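Local coordinates for protein cellulose 1,4-beta-cellobiosidase (Thermobifida fusca, PDB 4JJJ) that probably cleaves cellulose chains to release cellobiose, acting through the family 48 glycoside hydrolase domain of a longer secreted cellulase, at residues L28-S33 and H618-Q623; Y55-E60 and A227-V232; G68-L73 and E238-Q243. The protein carries 1 engineered substitution. All coordinates share one frame; numbering follows the deposited sequence.

Contact 1. Residues L28-S33 and H618-Q623; sequences LVPYHS and HRFWAQ. With GLC (alpha-D-glucopyranose), chain C; BGC (beta-D-glucopyranose), chain B; BGC (beta-D-glucopyranose), chain D.
P30 places its CB almost exactly over the middle of the F620 ring, 3.6 Å from the centroid and 4° off the ring normal, so that all six ring carbons lie at nearly the same distance from this one carbon. F620, with CG anti to its backbone N, sends its ring toward the hairpin strand, where one face meets the proline in this CH-pi contact. The join continues in the backbone. The N-H of F620 donates to the carbonyl oxygen of H32, with N to O 2.8 Å and an angle of 161° at the hydrogen. A water donates to the same H32 O at 2.8 Å and accepts from W621 N at 2.9 Å, so one oxygen serves two of the first N-H groups of helix 620-637, one directly and one through the water. R619 occupies the N-cap position, and its backbone forms a single bridge with that of S33. Here the end of a beta hairpin, strands 21-24 and 27-30, meets the start of the last helix of the (alpha/alpha)6 barrel, and the junction supplies three residues of the glycan pocket. W621, its CG set between backbone N and carbonyl carbon (chi1 77°), directs the indole to the sugars, and its NE1 donates to O2 of the glucose of chain B, 3.0 Å away, with O2 in the plane of the indole. The same O2 lies at the edge of the H32 ring, 3.4 Å from CE1. Over one face of the R619 guanidinium lies C6 of the next glucose, modelled as overlapping alpha and beta forms. Salt bridges from R619 to E40 and E545 hold that guanidinium, while H32 NE2 bonds to E40 as well. W621 also touches E51, the predicted proton donor.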
# COMPACT_ATOMS: atom_id res chain seq x y z
N LEU A 28 -16.15 13.82 -1.22
CA LEU A 28 -15.53 13.24 -2.40
C LEU A 28 -14.77 11.96 -2.06
O LEU A 28 -14.06 11.90 -1.09
CB LEU A 28 -14.56 14.25 -3.00
CG LEU A 28 -15.15 15.58 -3.38
CD1 LEU A 28 -14.09 16.48 -3.89
CD2 LEU A 28 -16.20 15.44 -4.41
N VAL A 29 -14.95 11.00 -2.94
CA VAL A 29 -14.24 9.72 -2.88
C VAL A 29 -13.45 9.56 -4.19
O VAL A 29 -14.02 9.47 -5.28
CB VAL A 29 -15.21 8.55 -2.68
CG1 VAL A 29 -14.46 7.17 -2.68
CG2 VAL A 29 -15.98 8.70 -1.42
N PRO A 30 -12.11 9.56 -4.10
CA PRO A 30 -11.33 9.42 -5.32
C PRO A 30 -11.38 8.01 -5.87
O PRO A 30 -11.46 7.06 -5.09
CB PRO A 30 -9.88 9.70 -4.88
CG PRO A 30 -9.87 9.26 -3.44
CD PRO A 30 -11.26 9.72 -2.92
N TYR A 31 -11.36 7.87 -7.17
CA TYR A 31 -11.17 6.59 -7.82
C TYR A 31 -9.71 6.28 -7.88
O TYR A 31 -8.87 7.15 -7.83
CB TYR A 31 -11.71 6.67 -9.24
CG TYR A 31 -13.21 6.91 -9.41
CD1 TYR A 31 -14.16 6.06 -8.83
CD2 TYR A 31 -13.66 7.93 -10.21
CE1 TYR A 31 -15.51 6.21 -9.08
CE2 TYR A 31 -15.01 8.09 -10.43
CZ TYR A 31 -15.89 7.24 -9.86
OH TYR A 31 -17.28 7.40 -10.11
N HIS A 32 -9.38 4.99 -8.11
CA HIS A 32 -7.98 4.60 -8.39
C HIS A 32 -7.45 5.35 -9.61
O HIS A 32 -6.37 5.87 -9.65
CB HIS A 32 -7.87 3.10 -8.56
CG HIS A 32 -6.48 2.68 -8.96
ND1 HIS A 32 -5.43 2.68 -8.06
CD2 HIS A 32 -5.98 2.23 -10.13
CE1 HIS A 32 -4.34 2.27 -8.67
NE2 HIS A 32 -4.64 1.96 -9.93
N SER A 33 -8.32 5.42 -10.62
CA SER A 33 -7.99 6.14 -11.89
C SER A 33 -9.22 6.60 -12.60
O SER A 33 -10.31 6.09 -12.42
CB SER A 33 -7.14 5.25 -12.83
OG SER A 33 -7.81 4.05 -13.08
N HIS A 618 -4.62 8.19 -16.19
CA HIS A 618 -4.67 9.25 -15.14
C HIS A 618 -5.01 8.52 -13.84
O HIS A 618 -6.14 8.50 -13.34
CB HIS A 618 -5.69 10.27 -15.55
CG HIS A 618 -5.34 10.90 -16.86
ND1 HIS A 618 -5.78 10.34 -18.02
CD2 HIS A 618 -4.59 11.97 -17.24
CE1 HIS A 618 -5.32 11.01 -19.06
NE2 HIS A 618 -4.63 12.03 -18.61
N ARG A 619 -4.00 7.93 -13.17
CA ARG A 619 -4.06 7.33 -11.85
C ARG A 619 -4.10 8.45 -10.83
O ARG A 619 -3.29 9.34 -10.88
CB ARG A 619 -2.87 6.44 -11.57
CG ARG A 619 -2.83 5.19 -12.49
CD ARG A 619 -1.47 4.48 -12.21
NE ARG A 619 -1.36 3.26 -13.02
CZ ARG A 619 -0.92 3.20 -14.25
NH1 ARG A 619 -0.55 4.28 -14.90
NH2 ARG A 619 -0.85 2.01 -14.83
N PHE A 620 -5.04 8.37 -9.94
CA PHE A 620 -5.19 9.45 -8.91
C PHE A 620 -3.89 9.76 -8.17
O PHE A 620 -3.45 10.91 -8.07
CB PHE A 620 -6.30 9.13 -7.97
CG PHE A 620 -6.59 10.23 -6.97
CD1 PHE A 620 -7.28 11.40 -7.37
CD2 PHE A 620 -6.15 10.20 -5.65
CE1 PHE A 620 -7.55 12.44 -6.49
CE2 PHE A 620 -6.40 11.25 -4.78
CZ PHE A 620 -7.10 12.37 -5.20
N TRP A 621 -3.27 8.73 -7.65
CA TRP A 621 -2.07 8.88 -6.85
C TRP A 621 -1.01 9.53 -7.70
O TRP A 621 -0.27 10.34 -7.22
CB TRP A 621 -1.65 7.59 -6.25
CG TRP A 621 -0.93 6.54 -7.11
CD1 TRP A 621 -1.46 5.42 -7.62
CD2 TRP A 621 0.46 6.54 -7.58
NE1 TRP A 621 -0.53 4.71 -8.30
CE2 TRP A 621 0.67 5.36 -8.26
CE3 TRP A 621 1.56 7.39 -7.35
CZ2 TRP A 621 1.89 5.00 -8.78
CZ3 TRP A 621 2.75 7.05 -7.84
CH2 TRP A 621 2.93 5.84 -8.58
N ALA A 622 -0.88 9.17 -8.95
CA ALA A 622 0.19 9.67 -9.81
C ALA A 622 -0.05 11.16 -10.10
O ALA A 622 0.88 11.96 -10.19
CB ALA A 622 0.28 8.86 -11.11
N GLN A 623 -1.32 11.50 -10.40
CA GLN A 623 -1.63 12.89 -10.69
C GLN A 623 -1.38 13.76 -9.48
O GLN A 623 -0.91 14.90 -9.62
CB GLN A 623 -3.07 13.02 -11.22
CG GLN A 623 -3.33 12.21 -12.52
CD GLN A 623 -2.37 12.64 -13.64
OE1 GLN A 623 -2.28 13.83 -13.97
NE2 GLN A 623 -1.65 11.72 -14.20
C1 GLC C . 3.17 -0.21 -13.61
C2 GLC C . 3.51 -1.13 -12.51
C3 GLC C . 2.36 -1.18 -11.47
C4 GLC C . 2.03 0.22 -10.95
C5 GLC C . 1.80 1.09 -12.19
C6 GLC C . 1.56 2.55 -11.92
O1 GLC C . 2.05 -0.80 -14.15
O2 GLC C . 3.59 -2.52 -13.06
O3 GLC C . 2.66 -2.09 -10.42
O4 GLC C . 0.80 0.19 -10.20
O5 GLC C . 2.94 1.07 -13.04
O6 GLC C . 2.70 3.08 -11.35
C2 BGC B . -0.45 0.83 -8.36
C3 BGC B . -0.47 1.20 -6.88
C4 BGC B . 0.35 0.17 -6.05
C5 BGC B . 1.74 -0.12 -6.69
C6 BGC B . 2.43 -1.26 -5.97
C1 BGC B . 0.96 0.62 -8.87
O2 BGC B . -1.03 1.88 -9.12
O3 BGC B . -1.85 1.27 -6.46
O4 BGC B . 0.50 0.68 -4.71
O5 BGC B . 1.53 -0.44 -8.07
O6 BGC B . 1.63 -2.43 -5.99
C2 BGC D . 3.85 -1.18 -12.12
C3 BGC D . 2.67 -1.23 -11.14
C4 BGC D . 2.12 0.19 -10.89
C5 BGC D . 1.91 1.05 -12.15
C6 BGC D . 1.69 2.54 -11.84
C1 BGC D . 3.51 -0.36 -13.34
O1 BGC D . 4.72 -0.32 -14.16
O2 BGC D . 4.10 -2.59 -12.44
O3 BGC D . 3.06 -1.83 -9.90
O4 BGC D . 0.87 0.16 -10.20
O5 BGC D . 3.06 0.98 -12.99
O6 BGC D . 2.82 3.15 -11.27
O HOH W 1 -4.78 6.22 -7.37

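Contact 2. Residues Y55-E60 and A227-V232; sequences YYLWLE and ARAVQV
R228 lays its guanidinium against the ring of Y55, with CE2 of the tyrosine above the centre of the guanidinium face and only 3.3 Å from R228 NE. The two planes are 32° apart, so the two flat groups are tilted against each other, and R228 CD adds a CH-pi contact over the same ring, 4.0 Å from its centroid. The arginine runs extended as far as CD and then bends, chi3 -62°, which swings NE over to the tyrosine. A water in the plane of the guanidinium, at its edge, links the pair: it donates to Y55 OH at 2.8 Å and accepts from R228 NE at 2.9 Å. Beside this polar end the packing is mostly apolar. V232 presses CG2 against W58, 3.6 Å from its CB, and reaches off-centre toward the five-membered ring. Its other methyl, CG1, meets the backbone oxygen and CB of L57, while L57 CD1 comes within 3.7 Å of A229 CB. These residues sit on helices 50-67 and 223-242, whose local axes run the same way, 11° apart and 8.9 Å at closest approach, consistent with neighbouring inner helices of the (alpha/alpha)6 barrel. A second shell fixes the polar groups. S54 bonds to R228 NH1, W420 of helix 416-432 makes a cation-pi contact with R228, and E625 of helix 620-637 bonds to Y55 OH. Q231, whose NE2 comes near W58 CZ2, is held at its amide by Q427 and N328. The predicted catalytic residues are close by: the R228 side chain comes to about 4 Å, nearest atoms, from E51, the predicted proton donor, and from N224, an engineered residue at the position of the predicted nucleophile.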
# COMPACT_ATOMS: atom_id res chain seq x y z
N TYR A 55 -3.25 10.05 -0.68
CA TYR A 55 -2.86 11.01 -1.65
C TYR A 55 -3.83 12.21 -1.75
O TYR A 55 -3.41 13.33 -1.98
CB TYR A 55 -2.64 10.37 -3.03
CG TYR A 55 -1.28 9.79 -3.21
CD1 TYR A 55 -0.24 10.57 -3.74
CD2 TYR A 55 -0.99 8.46 -2.89
CE1 TYR A 55 1.00 10.03 -3.91
CE2 TYR A 55 0.31 7.92 -3.04
CZ TYR A 55 1.28 8.68 -3.56
OH TYR A 55 2.55 8.20 -3.78
N TYR A 56 -5.11 11.96 -1.51
CA TYR A 56 -6.12 13.01 -1.48
C TYR A 56 -5.80 13.96 -0.34
O TYR A 56 -5.76 15.18 -0.50
CB TYR A 56 -7.49 12.39 -1.35
CG TYR A 56 -8.71 13.29 -1.29
CD1 TYR A 56 -8.70 14.63 -1.68
CD2 TYR A 56 -9.92 12.75 -0.77
CE1 TYR A 56 -9.88 15.41 -1.57
CE2 TYR A 56 -11.07 13.51 -0.64
CZ TYR A 56 -10.97 14.83 -1.01
OH TYR A 56 -12.14 15.61 -0.78
N LEU A 57 -5.42 13.41 0.80
CA LEU A 57 -4.95 14.23 1.96
C LEU A 57 -3.79 15.06 1.49
O LEU A 57 -3.68 16.28 1.77
CB LEU A 57 -4.57 13.41 3.13
CG LEU A 57 -5.68 12.60 3.75
CD1 LEU A 57 -5.12 11.74 4.86
CD2 LEU A 57 -6.82 13.50 4.31
N TRP A 58 -2.78 14.41 0.85
CA TRP A 58 -1.56 15.08 0.46
C TRP A 58 -1.85 16.29 -0.45
O TRP A 58 -1.28 17.41 -0.29
CB TRP A 58 -0.58 14.14 -0.23
CG TRP A 58 0.84 14.46 -0.14
CD1 TRP A 58 1.49 15.59 0.32
CD2 TRP A 58 1.89 13.52 -0.49
NE1 TRP A 58 2.85 15.41 0.26
CE2 TRP A 58 3.13 14.15 -0.26
CE3 TRP A 58 1.86 12.22 -1.04
CZ2 TRP A 58 4.36 13.53 -0.50
CZ3 TRP A 58 3.10 11.57 -1.28
CH2 TRP A 58 4.33 12.22 -0.99
N LEU A 59 -2.79 16.11 -1.42
CA LEU A 59 -3.11 17.16 -2.32
C LEU A 59 -3.75 18.34 -1.59
O LEU A 59 -3.38 19.50 -1.87
CB LEU A 59 -4.12 16.63 -3.32
CG LEU A 59 -4.55 17.57 -4.47
CD1 LEU A 59 -3.44 17.73 -5.49
CD2 LEU A 59 -5.81 17.05 -5.12
N GLU A 60 -4.68 18.05 -0.70
CA GLU A 60 -5.30 19.14 0.05
C GLU A 60 -4.40 19.78 1.06
O GLU A 60 -4.59 20.97 1.34
CB GLU A 60 -6.64 18.66 0.67
CG GLU A 60 -7.68 18.18 -0.34
CD GLU A 60 -8.21 19.17 -1.31
OE1 GLU A 60 -7.56 20.25 -1.54
OE2 GLU A 60 -9.26 18.82 -1.89
N ALA A 227 0.54 5.18 6.91
CA ALA A 227 1.76 5.89 7.30
C ALA A 227 1.86 7.15 6.45
O ALA A 227 2.28 8.21 6.90
CB ALA A 227 3.01 5.02 7.12
N ARG A 228 1.57 7.05 5.15
CA ARG A 228 1.57 8.27 4.30
C ARG A 228 0.59 9.33 4.84
O ARG A 228 0.88 10.48 4.81
CB ARG A 228 1.16 7.91 2.88
CG ARG A 228 1.33 9.02 1.89
CD ARG A 228 0.98 8.65 0.47
NE ARG A 228 1.84 7.54 -0.09
CZ ARG A 228 1.42 6.28 -0.29
NH1 ARG A 228 0.20 5.87 -0.00
NH2 ARG A 228 2.24 5.44 -0.83
N ALA A 229 -0.60 8.98 5.27
CA ALA A 229 -1.59 9.89 5.84
C ALA A 229 -1.00 10.62 7.08
O ALA A 229 -1.13 11.82 7.23
CB ALA A 229 -2.80 9.14 6.20
N VAL A 230 -0.26 9.93 7.93
CA VAL A 230 0.45 10.55 9.02
C VAL A 230 1.54 11.48 8.54
O VAL A 230 1.61 12.60 8.99
CB VAL A 230 1.10 9.48 9.95
CG1 VAL A 230 2.01 10.12 11.05
CG2 VAL A 230 0.02 8.59 10.60
N GLN A 231 2.35 11.09 7.59
CA GLN A 231 3.33 11.92 7.00
C GLN A 231 2.74 13.22 6.42
O GLN A 231 3.29 14.29 6.61
CB GLN A 231 4.02 11.12 5.86
CG GLN A 231 4.96 11.88 5.04
CD GLN A 231 5.38 11.14 3.78
OE1 GLN A 231 4.86 10.08 3.50
NE2 GLN A 231 6.39 11.69 3.05
N VAL A 232 1.60 13.11 5.77
CA VAL A 232 0.91 14.31 5.21
C VAL A 232 0.58 15.29 6.33
O VAL A 232 0.82 16.51 6.21
CB VAL A 232 -0.39 13.95 4.43
CG1 VAL A 232 -1.19 15.21 4.16
CG2 VAL A 232 0.00 13.16 3.22
O HOH W 2 4.23 7.40 -1.72

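Contact 3. Residues G68-L73 and E238-Q243; sequences GDWKPL and EWAKEQ. With EDO (1,2-ethanediol), chain E.
The short turn that leads from helix 50-67, probably an inner helix of the (alpha/alpha)6 barrel, into helix 71-83 packs on the C-terminal end of helix 223-242, and W70 makes most of this contact. Its NE1 donates to the side-chain oxygen OE1 of Q243, 2.8 Å away with an angle of 148° at the hydrogen. The acceptor lies close to the indole plane, and the donor lies in the plane of the Q243 carbonyl, although the ring and amide planes stand 52° apart. The extended glutamine chain brings this oxygen to the indole, and its other amide atom, NE2, is tied to the backbone oxygen of G64. The six-membered ring of W70 packs on the helix: A240 CB sits over one face toward the rim, 3.9 Å from CZ2, and the same CZ2 is 3.6 Å from A240 N. At the ring's edge, CH2 comes within 4.1 Å of W239 CB. An alanine in place of W70 would probably leave Q243 OE1 without this N-H donor and open a gap beside A240 and W239. Two local features shape the turn. G68 takes a positive phi of 68°, a conformation that favours glycine, and its CA lies 3.7 Å from Q243 OE1. D69 caps the next helix by accepting from K71 N at OD1, 2.9 Å away and above the carboxylate plane. Just beyond, W70 O bonds to H74, a sodium ligand together with E248, which W70 also touches. The ring of W239 rests against Y62 and R65 of helix 50-67 and bonds through NE1 to E635 of helix 620-637, while L73, entering helix 71-83, packs on M233 and A236 of helix 223-242.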
# COMPACT_ATOMS: atom_id res chain seq x y z
N GLY A 68 -3.59 28.96 2.28
CA GLY A 68 -4.09 29.08 3.65
C GLY A 68 -5.45 28.60 3.95
O GLY A 68 -5.93 28.81 5.07
N ASP A 69 -6.13 27.91 3.05
CA ASP A 69 -7.45 27.36 3.26
C ASP A 69 -7.31 25.89 3.59
O ASP A 69 -6.91 25.09 2.70
CB ASP A 69 -8.31 27.51 2.03
CG ASP A 69 -9.70 26.87 2.19
OD1 ASP A 69 -10.11 26.55 3.33
OD2 ASP A 69 -10.42 26.72 1.14
N TRP A 70 -7.54 25.58 4.86
CA TRP A 70 -7.49 24.21 5.36
C TRP A 70 -8.81 23.44 5.30
O TRP A 70 -8.86 22.27 5.74
CB TRP A 70 -6.83 24.21 6.76
CG TRP A 70 -5.46 24.76 6.70
CD1 TRP A 70 -5.03 26.07 6.96
CD2 TRP A 70 -4.30 24.10 6.22
NE1 TRP A 70 -3.72 26.20 6.74
CE2 TRP A 70 -3.24 25.01 6.24
CE3 TRP A 70 -4.07 22.79 5.76
CZ2 TRP A 70 -1.97 24.66 5.83
CZ3 TRP A 70 -2.80 22.44 5.42
CH2 TRP A 70 -1.77 23.35 5.45
N LYS A 71 -9.93 24.00 4.80
CA LYS A 71 -11.21 23.26 4.84
C LYS A 71 -11.18 22.09 3.85
O LYS A 71 -11.72 21.03 4.18
CB LYS A 71 -12.45 24.16 4.55
CG LYS A 71 -13.79 23.42 4.70
CD LYS A 71 -15.00 24.34 4.48
CE LYS A 71 -16.34 23.65 4.26
NZ LYS A 71 -16.53 23.22 2.83
N PRO A 72 -10.51 22.22 2.68
CA PRO A 72 -10.50 21.00 1.82
C PRO A 72 -9.77 19.82 2.49
O PRO A 72 -10.23 18.66 2.36
CB PRO A 72 -9.75 21.44 0.57
CG PRO A 72 -10.16 22.90 0.50
CD PRO A 72 -10.03 23.36 1.91
N LEU A 73 -8.71 20.07 3.24
CA LEU A 73 -8.09 18.96 4.00
C LEU A 73 -9.06 18.34 5.01
O LEU A 73 -9.14 17.12 5.16
CB LEU A 73 -6.83 19.48 4.64
CG LEU A 73 -5.99 18.44 5.40
CD1 LEU A 73 -5.57 17.27 4.45
CD2 LEU A 73 -4.83 19.09 6.07
N GLU A 238 3.45 21.66 9.82
CA GLU A 238 4.51 22.57 9.50
C GLU A 238 4.00 23.78 8.74
O GLU A 238 4.40 24.92 9.03
CB GLU A 238 5.66 21.94 8.73
CG GLU A 238 6.32 20.76 9.50
CD GLU A 238 7.11 21.20 10.73
OE1 GLU A 238 8.19 21.82 10.51
OE2 GLU A 238 6.63 20.96 11.85
N TRP A 239 3.20 23.54 7.70
CA TRP A 239 2.76 24.60 6.79
C TRP A 239 1.71 25.50 7.45
O TRP A 239 1.77 26.71 7.28
CB TRP A 239 2.24 23.98 5.49
CG TRP A 239 3.25 23.17 4.74
CD1 TRP A 239 4.58 23.38 4.64
CD2 TRP A 239 2.95 22.03 3.88
NE1 TRP A 239 5.14 22.44 3.83
CE2 TRP A 239 4.16 21.61 3.33
CE3 TRP A 239 1.76 21.33 3.55
CZ2 TRP A 239 4.25 20.48 2.52
CZ3 TRP A 239 1.84 20.22 2.70
CH2 TRP A 239 3.09 19.84 2.18
N ALA A 240 0.79 24.92 8.19
CA ALA A 240 -0.18 25.73 8.97
C ALA A 240 0.59 26.52 10.01
O ALA A 240 0.23 27.72 10.21
CB ALA A 240 -1.18 24.92 9.61
N LYS A 241 1.61 25.96 10.66
CA LYS A 241 2.33 26.71 11.70
C LYS A 241 3.02 27.93 11.09
O LYS A 241 2.99 29.04 11.68
CB LYS A 241 3.30 25.78 12.45
CG LYS A 241 4.51 26.48 13.06
CD LYS A 241 5.24 25.50 13.94
CE LYS A 241 6.01 24.53 13.09
NZ LYS A 241 7.29 25.23 12.78
N GLU A 242 3.61 27.81 9.92
CA GLU A 242 4.28 28.94 9.27
C GLU A 242 3.32 30.09 8.96
O GLU A 242 3.75 31.29 8.98
CB GLU A 242 4.93 28.53 7.95
CG GLU A 242 5.99 27.48 8.07
CD GLU A 242 6.49 26.89 6.72
OE1 GLU A 242 5.85 27.10 5.64
OE2 GLU A 242 7.50 26.13 6.84
N GLN A 243 2.05 29.77 8.72
CA GLN A 243 0.95 30.68 8.50
C GLN A 243 0.28 31.27 9.78
O GLN A 243 -0.63 32.10 9.66
CB GLN A 243 -0.17 30.02 7.67
CG GLN A 243 0.26 29.54 6.34
CD GLN A 243 -0.77 28.61 5.71
OE1 GLN A 243 -1.74 28.19 6.30
NE2 GLN A 243 -0.54 28.31 4.48
C1 EDO E . 11.44 21.79 7.24
O1 EDO E . 12.38 22.80 7.64
C2 EDO E . 10.47 21.48 8.35
O2 EDO E . 9.37 22.41 8.41

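Overall arrangement
The three contacts step away from the bound glycan along neighbouring helices of the barrel. Contact 1 lies in the sugar pocket, and its centre is 13 Å from that of contact 2; the two touch where Y56 packs on F620 and P30, and where W621 O comes 3.5 Å from Y55 CD1. Contact 2 lies another 13 Å from contact 3, with which it shares helix 223-242, and E60 and L57 pack there on P72 and L73. Contacts 1 and 3, 23 Å apart between centres, do not meet. The side chain of R228 lies about 6 Å from a bound glucose, nearest atoms, so contact 2 flanks the active centre, whereas contact 3 joins a turn to a helix end farther out.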